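Local coordinates for protein isatin hydrolase (Ralstonia solanacearum, PDB 5NMP) that hydrolyses isatin, opening its lactam ring to give isatinate, with the help of a bound manganese ion, at residues C73-G78 and G252-P257; H80-A85 and L218-N223; A110-A115 and W147-T152; F194-I199 and G226-K231; I199-G204 and P214-M219. All blocks are in the same frame, centred on the assembly; numbering follows the deposited sequence.

Contact 1 of 5, residues C73-G78 and G252-P257; sequences CGEHTG and GGSGSP. With MN (manganese (II) ion), chain K.
S254 OG is held by two side chains of 73-78. It donates to E75 OE1 at 2.5 Å. It accepts from H76 NE2 at 3.1 Å, and this oxygen lies close to the plane of the H76 ring, 7° out of it. S254 and E75 form a second shell behind H76, a ligand of the manganese ion. H76 opens the HxGTHxDxPxH metal-binding motif of the cyclase family, and its ND1 binds the ion at 2.1 Å. With a bond at each of its two nitrogens, the ring is fixed in rotation. The carboxylate of E75 would make S254 OG a better acceptor for the H76 N-H. E75 CG lies anti to its own carbonyl carbon (chi1 -64°), and the chain runs extended past G255, with CB 3.2 Å from G255 O. At its end the carboxylate faces S254 N, which gives weak bonds to both OE1 and OE2. E75 OE2 also bonds N69 of the second subunit, and C73 and G74 pair antiparallel with a strand of that subunit. The metal shell is thus tied to the dimer interface. Further along, strand 255-257 passes alongside residues 75-77. P257 CD touches E75 O at 3.2 Å; the proline nitrogen has no hydrogen to give this carbonyl. C73 SG comes to 4.5 Å from P257 CG. On the same ring P257 CB touches T77 O at 3.5 Å.

Contact 2 of 5, residues H80-A85 and L218-N223; sequences HFDAPA and LMHGAN. With MN (manganese (II) ion), chain K.
H220 is the first residue of 218-223 to touch 80-85. Its CG lies anti to the carbonyl carbon (chi1 -61°), and the ring reaches over the chain between D82 and P84. CE1 comes to 3.6 Å from D82 CB. A83 O sits over the centre of one ring face, 3.9 Å above the plane. Closer to the helix, H220 CB packs on P84 O at 3.7 Å. On the ring, ND1 is bonded to R224 O. The contact brings the end of helix 214-221 against the family motif HxGTHxDxPxH, to which H80, D82 and P84 belong. H80 NE2 and D82 OD1 each bind the manganese ion, both at 2.2 Å. H220 packs on the CB of this ligand aspartate, so it is a second-shell residue. Its ring also meets that of H216 one turn earlier in the helix. A Schellman motif ends the helix, with N223 as its C-prime residue at positive phi. N223 N bonds H220 O, and R224 N bonds M219 O. The side chain of N223 turns back and crosses that of P84 obliquely. N223 OD1 lies 3.5 Å from P84 CG.

Contact 3 of 5, residues A110-A115 and W147-T152; sequences AVVIDA and WVLFRT
R151 lies side by side with D114, and its guanidinium overlaps the carboxylate. The two planes are only 9° apart. D114 OD1 sits over one face of the guanidinium, 3.4 Å from R151 NH1, and touches R151 CD at 3.3 Å. R151 CG stands anti to the backbone N (chi1 177°), and the chain is extended from there to NE. The pair stands at the C-terminal end of two parallel neighbours in the central mixed sheet, strands 107-114 and 147-151. Their short segments run 4.8 Å apart at an angle of 25°. Five backbone bonds join them in the alternating pattern of a parallel ladder. V111 N bonds W147 O, L149 N bonds V111 O, I113 N bonds L149 O, R151 N bonds I113 O and A115 N bonds R151 O. V111, I113, V148 and F150 share one face of the sheet. There I113 CG1 touches V148 CG1 at 3.9 Å, and W135 and F131 of helix 129-139 cover V111 and I113. This helix lies between the two strands in the chain, as in a beta-alpha-beta crossover. Past the ladder A115 CB meets the edge of the F150 ring, 3.5 Å from CE1. The other face carries A110, V112, W147 and L149, and at its end D114 and R151. A110 CB packs there on W147 CB at 3.8 Å. The directed bonds of the charged pair are made elsewhere: R151 NE forms a salt bridge with D153, and D114 OD1 is bonded to S116 OG. The D114-R151 attraction is therefore one of charge alone, with no N-H pointing at the oxygen.

Contact 4 of 5, residues F194-I199 and G226-K231; sequences FGVETI and GLQCLK
I199 CG1 stands anti to the backbone N (chi1 -161°), and chi2 of 59° then turns CD1 onto C229 SG at 3.5 Å. Q228 CG lies beside its own backbone N (chi1 -60°) and passes V196 CG2 at 4.1 Å. The backbones begin as parallel strands. L227 N bonds F194 O, and V196 N bonds L227 O. These strands, 193-195 and 225-228, belong to a beta-alpha-beta unit whose helix is 214-221. Beyond them the pairing changes at C229, where phi is positive. C229 N turns to T198 O at 3.1 Å, while L230 N bonds V196 O at 3.0 Å. Q228 is a manganese ligand seen in this protein, though it is not bound to the ion in this chain. The bonds from C229 N and L230 N follow directly after Q228, whose side chain lies beside the metal site. E197 lays CG against L230 O at 3.4 Å, and its carboxylate is bonded to S155 OG and to N of T152 and D153. A water gives one hydrogen to E197 O at 2.7 Å and the other to L230 O at 2.8 Å. The two carbonyl oxygens, both acceptors, are thus bridged by one molecule.

Contact 5 of 5, residues I199-G204 and P214-M219; sequences INTDAG and PCHTLM
D202 points its CB toward the start of helix 214-221, and CG follows, 3.4 Å from C215 CB. The carboxylate then divides its work. OD1 accepts from C215 N at 2.7 Å on its syn lone pair and also touches P214 CD. OD2 has two donors from one residue. H216 N comes to its syn lone pair at 2.9 Å, and H216 ND1 to its anti lone pair at 2.7 Å. In this His-carboxylate pair the carboxylate and ring planes are 27° apart, nearly coplanar. H216 NE2 bonds a succinate, probably from the crystallisation liquor, near the manganese ion. The carboxylate thus accepts from two backbone N-H groups, of C215 and H216, at the start of the helix. N200 OD1 accepts from D202 N and so closes an Asx turn. The same oxygen lies at the edge of the H216 ring, 3.1 Å from CE1. T201 CB packs on C215 SG at 4.0 Å. The loop 199-204 joins the start of helix 214-221 by these bonds, and the helix packs on the sheet: C215 and M219 pack on F194 of strand 193-195, T201 and H216 touch Q228 of strand 225-228, and L218 leans on helix 179-187.

From the N terminus, contact 1 opens first, at 73-78, and closes last, at 252-257. The other four are nested inside its loop. Contact 2 opens at 80-85, on the strand next to 255-257 in the sheet, and both reach the manganese ion. Contact 3 opens and closes within contact 2. Contact 4 opens before contact 2 closes and ends after it, so the two cross. Contact 5 is nested in contact 4, shares I199 with it, and ends on the same helix as contact 2. Contact 1 joins the end of strand 66-74 to edge strand 255-257, contacts 3 and 4 pair strands within the central sheet, and contacts 2 and 5 set helix 214-221 beside the metal site.

Contact 1 of 5, residues C73-G78 and G252-P257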
# COMPACT_ATOMS: atom_id res chain seq x y z
N CYS A 73 -2.44 -12.50 9.62
CA CYS A 73 -3.33 -11.55 10.28
C CYS A 73 -4.69 -11.57 9.60
O CYS A 73 -5.02 -12.50 8.86
CB CYS A 73 -2.73 -10.14 10.26
SG CYS A 73 -2.46 -9.45 8.61
N GLY A 74 -5.49 -10.53 9.84
CA GLY A 74 -6.78 -10.41 9.21
C GLY A 74 -6.80 -9.25 8.24
O GLY A 74 -5.92 -8.39 8.28
N GLU A 75 -7.80 -9.24 7.36
CA GLU A 75 -8.00 -8.11 6.47
C GLU A 75 -8.17 -6.82 7.27
O GLU A 75 -7.75 -5.75 6.84
CB GLU A 75 -9.23 -8.33 5.58
CG GLU A 75 -9.12 -9.50 4.62
CD GLU A 75 -10.43 -9.79 3.91
OE1 GLU A 75 -11.50 -9.51 4.48
OE2 GLU A 75 -10.38 -10.30 2.76
N HIS A 76 -8.78 -6.94 8.44
CA HIS A 76 -9.06 -5.79 9.28
C HIS A 76 -8.13 -5.75 10.50
O HIS A 76 -8.57 -5.78 11.65
CB HIS A 76 -10.52 -5.80 9.71
CG HIS A 76 -11.48 -5.70 8.56
ND1 HIS A 76 -12.16 -4.55 8.25
CD2 HIS A 76 -11.84 -6.62 7.63
CE1 HIS A 76 -12.92 -4.76 7.19
NE2 HIS A 76 -12.74 -6.01 6.79
N THR A 77 -6.83 -5.68 10.21
CA THR A 77 -5.79 -5.65 11.22
C THR A 77 -5.02 -4.34 11.15
O THR A 77 -4.57 -3.94 10.08
CB THR A 77 -4.81 -6.84 11.05
OG1 THR A 77 -5.51 -8.07 11.23
CG2 THR A 77 -3.66 -6.75 12.04
N GLY A 78 -4.88 -3.67 12.29
CA GLY A 78 -4.12 -2.43 12.36
C GLY A 78 -4.67 -1.32 11.48
O GLY A 78 -5.88 -1.23 11.26
N GLY A 252 -11.19 -10.92 -3.82
CA GLY A 252 -12.46 -10.86 -3.13
C GLY A 252 -12.36 -10.29 -1.73
O GLY A 252 -13.25 -10.50 -0.90
N GLY A 253 -11.27 -9.58 -1.46
CA GLY A 253 -11.01 -9.05 -0.13
C GLY A 253 -11.99 -7.98 0.32
O GLY A 253 -12.33 -7.07 -0.44
N SER A 254 -12.45 -8.09 1.57
CA SER A 254 -13.39 -7.13 2.13
C SER A 254 -12.66 -5.89 2.64
O SER A 254 -13.27 -4.88 2.96
CB SER A 254 -14.18 -7.77 3.27
OG SER A 254 -13.37 -7.92 4.42
N GLY A 255 -11.34 -5.99 2.71
CA GLY A 255 -10.49 -4.89 3.13
C GLY A 255 -9.08 -5.41 3.25
O GLY A 255 -8.83 -6.58 2.98
N SER A 256 -8.15 -4.55 3.65
CA SER A 256 -6.78 -5.00 3.91
C SER A 256 -6.01 -3.96 4.71
O SER A 256 -6.33 -2.78 4.66
CB SER A 256 -6.03 -5.30 2.60
OG SER A 256 -5.45 -4.12 2.06
N PRO A 257 -5.00 -4.41 5.46
CA PRO A 257 -4.06 -3.44 6.02
C PRO A 257 -3.33 -2.74 4.88
O PRO A 257 -3.19 -3.33 3.81
CB PRO A 257 -3.12 -4.30 6.87
CG PRO A 257 -3.29 -5.69 6.36
CD PRO A 257 -4.70 -5.79 5.88
MN MN K . -12.40 -2.73 9.28

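Contact 2 of 5, residues H80-A85 and L218-N223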
# COMPACT_ATOMS: atom_id res chain seq x y z
N HIS A 80 -5.98 -0.14 8.54
CA HIS A 80 -6.54 -0.85 7.39
C HIS A 80 -7.67 -0.11 6.68
O HIS A 80 -8.13 0.94 7.13
CB HIS A 80 -7.02 -2.24 7.81
CG HIS A 80 -8.25 -2.23 8.67
ND1 HIS A 80 -8.20 -2.30 10.04
CD2 HIS A 80 -9.56 -2.18 8.34
CE1 HIS A 80 -9.43 -2.28 10.53
NE2 HIS A 80 -10.27 -2.21 9.51
N PHE A 81 -8.10 -0.70 5.57
CA PHE A 81 -9.05 -0.10 4.64
C PHE A 81 -10.33 -0.94 4.61
O PHE A 81 -10.26 -2.16 4.55
CB PHE A 81 -8.40 -0.04 3.25
CG PHE A 81 -9.30 0.47 2.15
CD1 PHE A 81 -9.26 1.79 1.75
CD2 PHE A 81 -10.15 -0.40 1.47
CE1 PHE A 81 -10.07 2.26 0.73
CE2 PHE A 81 -10.96 0.06 0.45
CZ PHE A 81 -10.92 1.39 0.08
N ASP A 82 -11.49 -0.28 4.68
CA ASP A 82 -12.77 -0.99 4.61
C ASP A 82 -13.40 -0.83 3.23
O ASP A 82 -13.74 0.28 2.81
CB ASP A 82 -13.74 -0.48 5.68
CG ASP A 82 -13.34 -0.88 7.09
OD1 ASP A 82 -12.88 -2.03 7.29
OD2 ASP A 82 -13.48 -0.04 8.01
N ALA A 83 -13.56 -1.95 2.52
CA ALA A 83 -14.24 -1.94 1.22
C ALA A 83 -15.75 -2.14 1.42
O ALA A 83 -16.17 -2.71 2.42
CB ALA A 83 -13.66 -3.03 0.31
N PRO A 84 -16.57 -1.66 0.46
CA PRO A 84 -18.03 -1.76 0.61
C PRO A 84 -18.55 -3.19 0.80
O PRO A 84 -19.59 -3.38 1.42
CB PRO A 84 -18.55 -1.17 -0.70
CG PRO A 84 -17.48 -0.22 -1.12
CD PRO A 84 -16.19 -0.89 -0.73
N ALA A 85 -17.84 -4.18 0.27
CA ALA A 85 -18.26 -5.57 0.38
C ALA A 85 -18.22 -6.06 1.82
O ALA A 85 -18.83 -7.08 2.15
CB ALA A 85 -17.38 -6.45 -0.50
N LEU A 218 -24.34 2.85 6.23
CA LEU A 218 -24.71 3.84 5.22
C LEU A 218 -23.57 4.16 4.25
O LEU A 218 -23.81 4.36 3.06
CB LEU A 218 -25.20 5.12 5.90
CG LEU A 218 -26.44 4.95 6.79
CD1 LEU A 218 -26.85 6.27 7.44
CD2 LEU A 218 -27.62 4.33 6.03
N MET A 219 -22.33 4.21 4.75
CA MET A 219 -21.19 4.51 3.87
C MET A 219 -20.96 3.38 2.88
O MET A 219 -20.88 3.61 1.68
CB MET A 219 -19.92 4.77 4.68
CG MET A 219 -19.99 6.01 5.56
SD MET A 219 -19.73 7.55 4.66
CE MET A 219 -18.08 7.28 4.08
N HIS A 220 -20.86 2.15 3.39
CA HIS A 220 -20.69 1.00 2.51
C HIS A 220 -21.95 0.79 1.67
O HIS A 220 -21.88 0.32 0.54
CB HIS A 220 -20.36 -0.25 3.32
CG HIS A 220 -19.09 -0.14 4.10
ND1 HIS A 220 -18.00 0.60 3.66
CD2 HIS A 220 -18.72 -0.65 5.30
CE1 HIS A 220 -17.03 0.53 4.54
NE2 HIS A 220 -17.44 -0.23 5.55
N GLY A 221 -23.10 1.17 2.24
CA GLY A 221 -24.36 1.07 1.54
C GLY A 221 -24.46 2.07 0.40
O GLY A 221 -25.29 1.92 -0.50
N ALA A 222 -23.61 3.09 0.44
CA ALA A 222 -23.57 4.09 -0.62
C ALA A 222 -22.27 3.97 -1.40
O ALA A 222 -21.81 4.93 -2.02
CB ALA A 222 -23.71 5.49 -0.04
N ASN A 223 -21.68 2.78 -1.36
CA ASN A 223 -20.47 2.46 -2.12
C ASN A 223 -19.28 3.34 -1.74
O ASN A 223 -18.46 3.69 -2.59
CB ASN A 223 -20.76 2.58 -3.63
CG ASN A 223 -19.83 1.72 -4.47
OD1 ASN A 223 -19.11 0.87 -3.96
ND2 ASN A 223 -19.85 1.95 -5.78
MN MN K . -12.40 -2.73 9.28

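Contact 3 of 5, residues A110-A115 and W147-T152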
# COMPACT_ATOMS: atom_id res chain seq x y z
N ALA A 110 -8.30 15.20 1.36
CA ALA A 110 -8.86 14.96 2.68
C ALA A 110 -9.07 16.24 3.47
O ALA A 110 -8.34 17.21 3.31
CB ALA A 110 -7.97 14.01 3.46
N VAL A 111 -10.09 16.22 4.33
CA VAL A 111 -10.27 17.25 5.34
C VAL A 111 -10.08 16.61 6.70
O VAL A 111 -10.35 15.42 6.88
CB VAL A 111 -11.65 17.92 5.25
CG1 VAL A 111 -11.82 18.59 3.90
CG2 VAL A 111 -12.76 16.91 5.50
N VAL A 112 -9.59 17.38 7.66
CA VAL A 112 -9.34 16.85 8.99
C VAL A 112 -10.19 17.56 10.04
O VAL A 112 -10.08 18.78 10.21
CB VAL A 112 -7.85 16.96 9.37
CG1 VAL A 112 -7.61 16.41 10.76
CG2 VAL A 112 -6.99 16.24 8.34
N ILE A 113 -11.03 16.80 10.74
CA ILE A 113 -11.89 17.35 11.78
C ILE A 113 -11.29 17.08 13.16
O ILE A 113 -11.26 15.93 13.60
CB ILE A 113 -13.31 16.75 11.72
CG1 ILE A 113 -13.81 16.67 10.28
CG2 ILE A 113 -14.27 17.54 12.60
CD1 ILE A 113 -13.91 18.00 9.58
N ASP A 114 -10.84 18.13 13.84
CA ASP A 114 -10.19 17.97 15.14
C ASP A 114 -11.18 18.03 16.30
O ASP A 114 -11.75 19.08 16.58
CB ASP A 114 -9.11 19.04 15.33
CG ASP A 114 -8.39 18.89 16.67
OD1 ASP A 114 -8.25 17.75 17.15
OD2 ASP A 114 -7.96 19.92 17.23
N ALA A 115 -11.35 16.90 16.97
CA ALA A 115 -12.23 16.81 18.13
C ALA A 115 -11.50 16.24 19.34
O ALA A 115 -12.13 15.69 20.25
CB ALA A 115 -13.45 15.97 17.80
N TRP A 147 -11.83 12.51 1.58
CA TRP A 147 -11.87 11.81 2.86
C TRP A 147 -12.26 12.77 3.97
O TRP A 147 -11.88 13.94 3.96
CB TRP A 147 -10.51 11.19 3.21
CG TRP A 147 -10.15 9.96 2.45
CD1 TRP A 147 -9.30 9.87 1.38
CD2 TRP A 147 -10.59 8.62 2.71
NE1 TRP A 147 -9.21 8.57 0.96
CE2 TRP A 147 -9.99 7.78 1.76
CE3 TRP A 147 -11.45 8.06 3.66
CZ2 TRP A 147 -10.21 6.41 1.72
CZ3 TRP A 147 -11.67 6.69 3.62
CH2 TRP A 147 -11.06 5.88 2.66
N VAL A 148 -13.02 12.27 4.93
CA VAL A 148 -13.24 13.00 6.17
C VAL A 148 -12.48 12.29 7.28
O VAL A 148 -12.89 11.23 7.75
CB VAL A 148 -14.73 13.10 6.53
CG1 VAL A 148 -14.92 13.81 7.86
CG2 VAL A 148 -15.49 13.82 5.43
N LEU A 149 -11.36 12.88 7.69
CA LEU A 149 -10.52 12.27 8.72
C LEU A 149 -10.88 12.81 10.11
O LEU A 149 -10.71 14.00 10.39
CB LEU A 149 -9.04 12.51 8.42
CG LEU A 149 -8.57 11.97 7.06
CD1 LEU A 149 -7.07 12.12 6.88
CD2 LEU A 149 -8.99 10.51 6.88
N PHE A 150 -11.38 11.92 10.95
CA PHE A 150 -11.84 12.25 12.29
C PHE A 150 -10.69 12.18 13.30
O PHE A 150 -10.36 11.10 13.79
CB PHE A 150 -12.97 11.30 12.70
CG PHE A 150 -13.69 11.68 13.97
CD1 PHE A 150 -13.67 12.98 14.43
CD2 PHE A 150 -14.38 10.72 14.69
CE1 PHE A 150 -14.34 13.33 15.60
CE2 PHE A 150 -15.05 11.05 15.86
CZ PHE A 150 -15.02 12.36 16.31
N ARG A 151 -10.07 13.32 13.59
CA ARG A 151 -8.97 13.36 14.55
C ARG A 151 -9.45 13.37 15.99
O ARG A 151 -10.22 14.25 16.39
CB ARG A 151 -8.07 14.57 14.31
CG ARG A 151 -6.96 14.67 15.33
CD ARG A 151 -6.23 16.00 15.29
NE ARG A 151 -5.33 16.10 16.43
CZ ARG A 151 -4.79 17.24 16.86
NH1 ARG A 151 -5.07 18.38 16.24
NH2 ARG A 151 -3.98 17.23 17.91
N THR A 152 -8.99 12.41 16.78
CA THR A 152 -9.42 12.27 18.17
C THR A 152 -8.25 12.08 19.13
O THR A 152 -8.45 11.99 20.34
CB THR A 152 -10.37 11.08 18.34
OG1 THR A 152 -9.73 9.89 17.85
CG2 THR A 152 -11.66 11.31 17.56

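Contact 4 of 5, residues F194-I199 and G226-K231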
# COMPACT_ATOMS: atom_id res chain seq x y z
N PHE A 194 -14.73 7.78 5.27
CA PHE A 194 -14.57 8.22 6.66
C PHE A 194 -13.35 7.54 7.29
O PHE A 194 -13.20 6.32 7.21
CB PHE A 194 -15.85 7.90 7.45
CG PHE A 194 -15.99 8.69 8.72
CD1 PHE A 194 -15.99 8.05 9.95
CD2 PHE A 194 -16.11 10.07 8.69
CE1 PHE A 194 -16.12 8.77 11.13
CE2 PHE A 194 -16.24 10.80 9.86
CZ PHE A 194 -16.24 10.15 11.08
N GLY A 195 -12.48 8.33 7.91
CA GLY A 195 -11.26 7.80 8.50
C GLY A 195 -11.12 8.11 9.98
O GLY A 195 -11.36 9.24 10.40
N VAL A 196 -10.71 7.12 10.76
CA VAL A 196 -10.64 7.28 12.21
C VAL A 196 -9.30 6.80 12.80
O VAL A 196 -8.49 6.18 12.11
CB VAL A 196 -11.79 6.52 12.91
CG1 VAL A 196 -13.13 7.08 12.48
CG2 VAL A 196 -11.70 5.03 12.61
N GLU A 197 -9.08 7.09 14.08
CA GLU A 197 -7.90 6.61 14.79
C GLU A 197 -8.23 5.38 15.64
O GLU A 197 -7.34 4.73 16.18
CB GLU A 197 -7.32 7.70 15.68
CG GLU A 197 -7.01 9.01 14.97
CD GLU A 197 -6.30 10.01 15.87
OE1 GLU A 197 -6.56 11.22 15.72
OE2 GLU A 197 -5.49 9.59 16.71
N THR A 198 -9.52 5.09 15.76
CA THR A 198 -9.97 3.96 16.55
C THR A 198 -10.04 2.68 15.73
O THR A 198 -9.77 2.69 14.53
CB THR A 198 -11.36 4.23 17.17
OG1 THR A 198 -12.25 4.69 16.15
CG2 THR A 198 -11.27 5.27 18.26
N ILE A 199 -10.40 1.58 16.38
CA ILE A 199 -10.52 0.28 15.73
C ILE A 199 -11.90 0.14 15.07
O ILE A 199 -12.23 -0.89 14.50
CB ILE A 199 -10.30 -0.87 16.74
CG1 ILE A 199 -9.96 -2.19 16.03
CG2 ILE A 199 -11.52 -1.05 17.63
CD1 ILE A 199 -8.74 -2.14 15.16
N GLY A 226 -13.82 3.17 4.16
CA GLY A 226 -13.41 3.53 5.50
C GLY A 226 -11.93 3.31 5.78
O GLY A 226 -11.30 2.45 5.17
N LEU A 227 -11.39 4.10 6.70
CA LEU A 227 -10.02 3.93 7.17
C LEU A 227 -9.99 3.85 8.69
O LEU A 227 -10.72 4.58 9.37
CB LEU A 227 -9.13 5.07 6.68
CG LEU A 227 -8.73 5.04 5.21
CD1 LEU A 227 -7.98 6.30 4.82
CD2 LEU A 227 -7.88 3.81 4.91
N GLN A 228 -9.17 2.96 9.23
CA GLN A 228 -9.11 2.75 10.67
C GLN A 228 -7.68 2.72 11.20
O GLN A 228 -6.75 2.41 10.46
CB GLN A 228 -9.84 1.45 11.03
CG GLN A 228 -11.31 1.46 10.63
CD GLN A 228 -12.03 0.17 10.99
OE1 GLN A 228 -11.54 -0.63 11.78
NE2 GLN A 228 -13.20 -0.03 10.40
N CYS A 229 -7.53 3.06 12.48
CA CYS A 229 -6.25 3.05 13.17
C CYS A 229 -5.22 3.97 12.52
O CYS A 229 -4.06 3.60 12.33
CB CYS A 229 -5.69 1.62 13.25
SG CYS A 229 -6.68 0.52 14.28
N LEU A 230 -5.66 5.18 12.18
CA LEU A 230 -4.76 6.19 11.64
C LEU A 230 -4.03 6.91 12.77
O LEU A 230 -4.52 6.98 13.89
CB LEU A 230 -5.54 7.20 10.79
CG LEU A 230 -6.22 6.69 9.52
CD1 LEU A 230 -7.04 7.81 8.90
CD2 LEU A 230 -5.20 6.17 8.52
N LYS A 231 -2.85 7.44 12.46
CA LYS A 231 -2.10 8.24 13.41
C LYS A 231 -1.51 9.47 12.73
O LYS A 231 -1.59 9.60 11.50
CB LYS A 231 -1.00 7.42 14.07
CG LYS A 231 0.02 6.87 13.09
CD LYS A 231 1.14 6.14 13.81
CE LYS A 231 2.00 7.10 14.62
NZ LYS A 231 3.17 6.40 15.23
O HOH W 1 -4.71 4.80 15.62

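Contact 5 of 5, residues I199-G204 and P214-M219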
# COMPACT_ATOMS: atom_id res chain seq x y z
N ILE A 199 -10.40 1.58 16.38
CA ILE A 199 -10.52 0.28 15.73
C ILE A 199 -11.90 0.14 15.07
O ILE A 199 -12.23 -0.89 14.50
CB ILE A 199 -10.30 -0.87 16.74
CG1 ILE A 199 -9.96 -2.19 16.03
CG2 ILE A 199 -11.52 -1.05 17.63
CD1 ILE A 199 -8.74 -2.14 15.16
N ASN A 200 -12.70 1.20 15.15
CA ASN A 200 -14.04 1.20 14.56
C ASN A 200 -14.41 2.58 14.03
O ASN A 200 -14.18 3.58 14.71
CB ASN A 200 -15.07 0.72 15.60
CG ASN A 200 -16.41 0.36 14.98
OD1 ASN A 200 -16.71 0.72 13.84
ND2 ASN A 200 -17.24 -0.35 15.74
N THR A 201 -14.96 2.66 12.82
CA THR A 201 -15.38 3.95 12.27
C THR A 201 -16.62 4.44 12.99
O THR A 201 -16.88 5.64 13.04
CB THR A 201 -15.67 3.89 10.76
OG1 THR A 201 -16.66 2.88 10.50
CG2 THR A 201 -14.41 3.58 9.97
N ASP A 202 -17.39 3.51 13.53
CA ASP A 202 -18.59 3.85 14.29
C ASP A 202 -18.28 4.02 15.76
O ASP A 202 -17.29 3.49 16.27
CB ASP A 202 -19.65 2.77 14.11
CG ASP A 202 -20.42 2.92 12.83
OD1 ASP A 202 -21.29 3.81 12.77
OD2 ASP A 202 -20.16 2.15 11.88
N ALA A 203 -19.14 4.77 16.45
CA ALA A 203 -19.07 4.86 17.90
C ALA A 203 -19.36 3.49 18.48
O ALA A 203 -20.26 2.80 18.02
CB ALA A 203 -20.04 5.90 18.42
N GLY A 204 -18.59 3.10 19.49
CA GLY A 204 -18.71 1.78 20.08
C GLY A 204 -20.11 1.44 20.55
O GLY A 204 -20.55 0.30 20.42
N PRO A 214 -24.27 3.05 12.11
CA PRO A 214 -24.74 3.82 10.96
C PRO A 214 -23.65 4.12 9.93
O PRO A 214 -23.95 4.18 8.74
CB PRO A 214 -25.27 5.11 11.59
CG PRO A 214 -24.57 5.21 12.90
CD PRO A 214 -24.41 3.80 13.37
N CYS A 215 -22.42 4.31 10.38
CA CYS A 215 -21.34 4.66 9.46
C CYS A 215 -21.03 3.49 8.53
O CYS A 215 -20.98 3.66 7.32
CB CYS A 215 -20.08 5.09 10.22
SG CYS A 215 -18.82 5.88 9.19
N HIS A 216 -20.82 2.31 9.11
CA HIS A 216 -20.64 1.10 8.31
C HIS A 216 -21.82 0.85 7.36
O HIS A 216 -21.63 0.61 6.17
CB HIS A 216 -20.44 -0.12 9.20
CG HIS A 216 -19.02 -0.32 9.65
ND1 HIS A 216 -18.52 0.25 10.80
CD2 HIS A 216 -18.01 -1.02 9.10
CE1 HIS A 216 -17.25 -0.10 10.94
NE2 HIS A 216 -16.91 -0.87 9.92
N THR A 217 -23.03 0.91 7.91
CA THR A 217 -24.23 0.60 7.15
C THR A 217 -24.45 1.55 5.98
O THR A 217 -24.72 1.10 4.86
CB THR A 217 -25.49 0.65 8.05
OG1 THR A 217 -25.34 -0.27 9.14
CG2 THR A 217 -26.72 0.27 7.24
N LEU A 218 -24.34 2.85 6.23
CA LEU A 218 -24.71 3.84 5.22
C LEU A 218 -23.57 4.16 4.25
O LEU A 218 -23.81 4.36 3.06
CB LEU A 218 -25.20 5.12 5.90
CG LEU A 218 -26.44 4.95 6.79
CD1 LEU A 218 -26.85 6.27 7.44
CD2 LEU A 218 -27.62 4.33 6.03
N MET A 219 -22.33 4.21 4.75
CA MET A 219 -21.19 4.51 3.87
C MET A 219 -20.96 3.38 2.88
O MET A 219 -20.88 3.61 1.68
CB MET A 219 -19.92 4.77 4.68
CG MET A 219 -19.99 6.01 5.56
SD MET A 219 -19.73 7.55 4.66
CE MET A 219 -18.08 7.28 4.08